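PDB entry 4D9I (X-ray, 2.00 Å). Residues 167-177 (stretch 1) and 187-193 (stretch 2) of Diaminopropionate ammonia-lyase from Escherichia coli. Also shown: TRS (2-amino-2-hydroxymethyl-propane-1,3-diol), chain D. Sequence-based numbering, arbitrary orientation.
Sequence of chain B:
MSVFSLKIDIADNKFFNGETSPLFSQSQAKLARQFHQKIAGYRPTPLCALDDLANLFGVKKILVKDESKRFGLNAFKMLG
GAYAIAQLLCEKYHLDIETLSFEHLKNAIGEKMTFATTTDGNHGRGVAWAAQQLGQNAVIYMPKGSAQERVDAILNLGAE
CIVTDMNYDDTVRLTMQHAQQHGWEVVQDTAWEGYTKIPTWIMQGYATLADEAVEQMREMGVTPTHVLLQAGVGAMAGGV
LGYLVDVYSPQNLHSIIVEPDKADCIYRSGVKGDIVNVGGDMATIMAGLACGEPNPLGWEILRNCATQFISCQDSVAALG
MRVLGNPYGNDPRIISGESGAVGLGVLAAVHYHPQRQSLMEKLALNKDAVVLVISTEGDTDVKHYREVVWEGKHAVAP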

# COMPACT_ATOMS: atom_id res chain seq x y z
N ASN B 167 -13.78 26.35 -16.19
CA ASN B 167 -12.70 25.95 -15.30
C ASN B 167 -12.95 26.49 -13.90
O ASN B 167 -14.01 27.07 -13.64
CB ASN B 167 -11.32 26.37 -15.86
CG ASN B 167 -11.09 27.88 -15.85
OD1 ASN B 167 -10.14 28.37 -16.46
ND2 ASN B 167 -11.96 28.62 -15.17
N TYR B 168 -11.99 26.29 -12.99
CA TYR B 168 -12.17 26.73 -11.61
C TYR B 168 -12.41 28.23 -11.52
O TYR B 168 -13.42 28.67 -10.97
CB TYR B 168 -10.99 26.30 -10.72
CG TYR B 168 -11.22 26.62 -9.27
CD1 TYR B 168 -10.92 27.89 -8.75
CD2 TYR B 168 -11.76 25.67 -8.41
CE1 TYR B 168 -11.14 28.19 -7.42
CE2 TYR B 168 -12.00 25.96 -7.07
CZ TYR B 168 -11.69 27.23 -6.59
OH TYR B 168 -11.90 27.54 -5.27
N ASP B 169 -11.48 29.01 -12.09
CA ASP B 169 -11.51 30.47 -11.99
C ASP B 169 -12.82 31.08 -12.51
O ASP B 169 -13.39 31.97 -11.86
CB ASP B 169 -10.31 31.08 -12.72
N ASP B 170 -13.29 30.60 -13.66
CA ASP B 170 -14.54 31.07 -14.28
C ASP B 170 -15.77 30.67 -13.47
O ASP B 170 -16.68 31.48 -13.28
CB ASP B 170 -14.68 30.53 -15.71
CG ASP B 170 -13.58 31.00 -16.65
OD1 ASP B 170 -13.19 32.18 -16.58
OD2 ASP B 170 -13.12 30.18 -17.47
N THR B 171 -15.80 29.42 -13.02
CA THR B 171 -16.91 28.88 -12.23
C THR B 171 -17.15 29.68 -10.94
O THR B 171 -18.29 29.87 -10.53
CB THR B 171 -16.69 27.39 -11.91
OG1 THR B 171 -16.63 26.65 -13.14
CG2 THR B 171 -17.80 26.82 -11.03
N VAL B 172 -16.06 30.14 -10.32
CA VAL B 172 -16.13 30.98 -9.12
C VAL B 172 -16.90 32.26 -9.42
O VAL B 172 -17.72 32.70 -8.61
CB VAL B 172 -14.73 31.32 -8.55
CG1 VAL B 172 -14.84 32.34 -7.42
CG2 VAL B 172 -14.05 30.07 -8.03
N ARG B 173 -16.64 32.84 -10.60
CA ARG B 173 -17.34 34.03 -11.07
C ARG B 173 -18.84 33.77 -11.25
O ARG B 173 -19.67 34.59 -10.86
CB ARG B 173 -16.71 34.56 -12.36
CG ARG B 173 -15.59 35.59 -12.17
CD ARG B 173 -14.33 35.01 -11.53
N LEU B 174 -19.19 32.60 -11.80
CA LEU B 174 -20.60 32.21 -11.90
C LEU B 174 -21.28 32.13 -10.52
O LEU B 174 -22.43 32.53 -10.37
CB LEU B 174 -20.76 30.89 -12.66
N THR B 175 -20.55 31.64 -9.51
CA THR B 175 -21.05 31.59 -8.13
C THR B 175 -21.36 33.00 -7.59
O THR B 175 -22.42 33.21 -7.01
CB THR B 175 -20.09 30.82 -7.18
OG1 THR B 175 -20.18 29.42 -7.46
CG2 THR B 175 -20.46 31.01 -5.71
N MET B 176 -20.44 33.94 -7.80
CA MET B 176 -20.61 35.34 -7.38
C MET B 176 -21.80 35.98 -8.08
O MET B 176 -22.62 36.66 -7.45
CB MET B 176 -19.34 36.15 -7.64
CG MET B 176 -18.06 35.45 -7.18
SD MET B 176 -16.65 36.58 -7.15
CE MET B 176 -15.49 35.78 -8.25
N GLN B 177 -21.86 35.77 -9.39
CA GLN B 177 -22.98 36.21 -10.22
C GLN B 177 -24.33 35.77 -9.65
O GLN B 177 -25.18 36.61 -9.36
CB GLN B 177 -22.83 35.67 -11.65
CG GLN B 177 -22.65 36.74 -12.71
CD GLN B 177 -23.51 36.47 -13.94
OE1 GLN B 177 -23.43 35.40 -14.55
NE2 GLN B 177 -24.35 37.43 -14.29
N VAL B 187 -19.46 31.80 0.11
CA VAL B 187 -18.44 31.30 1.05
C VAL B 187 -17.29 30.65 0.27
O VAL B 187 -17.39 29.49 -0.13
CB VAL B 187 -19.05 30.34 2.10
CG1 VAL B 187 -18.00 29.87 3.10
CG2 VAL B 187 -20.23 31.01 2.82
N GLN B 188 -16.23 31.41 0.02
CA GLN B 188 -15.03 30.90 -0.67
C GLN B 188 -13.84 30.92 0.25
O GLN B 188 -13.72 31.82 1.09
CB GLN B 188 -14.65 31.73 -1.91
CG GLN B 188 -15.58 31.60 -3.10
CD GLN B 188 -15.74 30.18 -3.62
OE1 GLN B 188 -16.84 29.79 -4.01
NE2 GLN B 188 -14.67 29.40 -3.64
N ASP B 189 -12.93 29.97 0.05
CA ASP B 189 -11.74 29.86 0.89
C ASP B 189 -10.55 30.65 0.37
O ASP B 189 -9.41 30.36 0.68
CB ASP B 189 -11.37 28.38 1.10
CG ASP B 189 -11.14 27.61 -0.21
OD1 ASP B 189 -11.70 27.98 -1.28
OD2 ASP B 189 -10.42 26.59 -0.14
N THR B 190 -10.81 31.67 -0.43
CA THR B 190 -9.77 32.59 -0.81
C THR B 190 -10.32 34.01 -0.65
O THR B 190 -11.52 34.19 -0.49
CB THR B 190 -9.28 32.33 -2.24
OG1 THR B 190 -8.00 32.96 -2.42
CG2 THR B 190 -10.29 32.84 -3.28
N ALA B 191 -9.43 34.99 -0.69
CA ALA B 191 -9.80 36.39 -0.53
C ALA B 191 -9.57 37.16 -1.82
O ALA B 191 -8.79 36.73 -2.67
CB ALA B 191 -9.00 37.01 0.61
N TRP B 192 -10.27 38.28 -1.97
CA TRP B 192 -9.97 39.29 -2.97
C TRP B 192 -10.43 40.62 -2.42
O TRP B 192 -10.89 40.69 -1.28
CB TRP B 192 -10.63 38.97 -4.31
CG TRP B 192 -12.12 38.71 -4.24
CD1 TRP B 192 -13.16 39.63 -4.41
CD2 TRP B 192 -12.80 37.41 -4.00
NE1 TRP B 192 -14.38 39.02 -4.28
CE2 TRP B 192 -14.24 37.70 -4.04
CE3 TRP B 192 -12.37 36.10 -3.76
CZ2 TRP B 192 -15.19 36.70 -3.85
CZ3 TRP B 192 -13.34 35.11 -3.57
CH2 TRP B 192 -14.72 35.40 -3.61
N GLU B 193 -10.30 41.69 -3.21
CA GLU B 193 -10.71 43.01 -2.74
C GLU B 193 -12.21 43.03 -2.51
O GLU B 193 -13.00 42.70 -3.40
CB GLU B 193 -10.30 44.11 -3.72
CG GLU B 193 -8.85 44.52 -3.59
CD GLU B 193 -8.53 45.82 -4.30
OE1 GLU B 193 -9.42 46.68 -4.45
OE2 GLU B 193 -7.35 45.98 -4.69
C TRS D . -8.44 25.22 -3.45
C1 TRS D . -8.87 26.66 -3.14
C2 TRS D . -9.13 24.64 -4.68
C3 TRS D . -8.74 24.41 -2.21
N TRS D . -6.98 25.17 -3.71
O1 TRS D . -8.62 27.48 -4.27
O2 TRS D . -8.43 23.46 -5.13
O3 TRS D . -10.15 24.49 -1.94
O HOH W 1 -12.53 26.27 -3.26

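The first stretch enters a helix at Tyr 168, with Asn 167 at the N-cap position, and packs one side of that helix against the irregular segment 187-193. The contact is small, burying 232 Å² over both sides, and no direct hydrogen bond crosses it; side-chain packing, one water and a bound Tris molecule make up the junction.

Asn 167 lies out of reach of the second stretch but helps fix the start of the helix. Its carbonyl O accepts from Thr 171 N at 3.0 Å, the first i to i+4 bond, and also from Thr 171 OG1 at 2.7 Å, so the threonine side chain is tied back to the backbone of the first turn.

Tyr 168 directs its CA-to-CB bond sideways, yet with chi1 in the t well its ring carries the hydroxyl towards the second stretch. Tyr 168 OH stops 3.7 Å from Gln 188 NE2 and 4.0 Å from Asp 189 OD1, too far for direct hydrogen bonding. A water fills the gap to the aspartate: it accepts from Tyr 168 OH at 2.5 Å and donates to Asp 189 OD1 at 2.7 Å. Tris, probably carried over from the crystallisation liquor, offers a second link, donating from O3 to Asp 189 OD2 at 2.8 Å and, weakly, from O1 to Tyr 168 OH at 3.4 Å. The two carboxylate oxygens thus have different partners, one the water and the other the ligand.

One helical turn on, buried Val 172 points toward the second stretch. Its CG1 lies 4.4 Å from Gln 188 CG, a loose contact with the aliphatic part of the glutamine. Val 172 CA and Gln 188 CA, 8.5 Å apart, are the closest CA pair across the stretches, leaving room for side chains between the backbones.

Thr 175 follows on the same side, with its CG2 4.2 Å from Gln 188 OE1. This methyl cannot satisfy the amide oxygen, but both polar ends of Gln 188 find hydrogen-bond partners elsewhere in the structure, as does Thr 175 OG1. Gln 188 therefore touches Tyr 168, Val 172 and Thr 175 in turn and, with 59 Å² covered, contributes the largest area of any residue here.

Met 176 closes the contact. Its SD sits 3.6 Å from Trp 192 CZ2 and 4.4 Å from the centroid of the six-membered ring, 42° off the ring normal. The sulfur therefore approaches the indole obliquely, in an apolar sulfur-aromatic contact between two partly exposed residues.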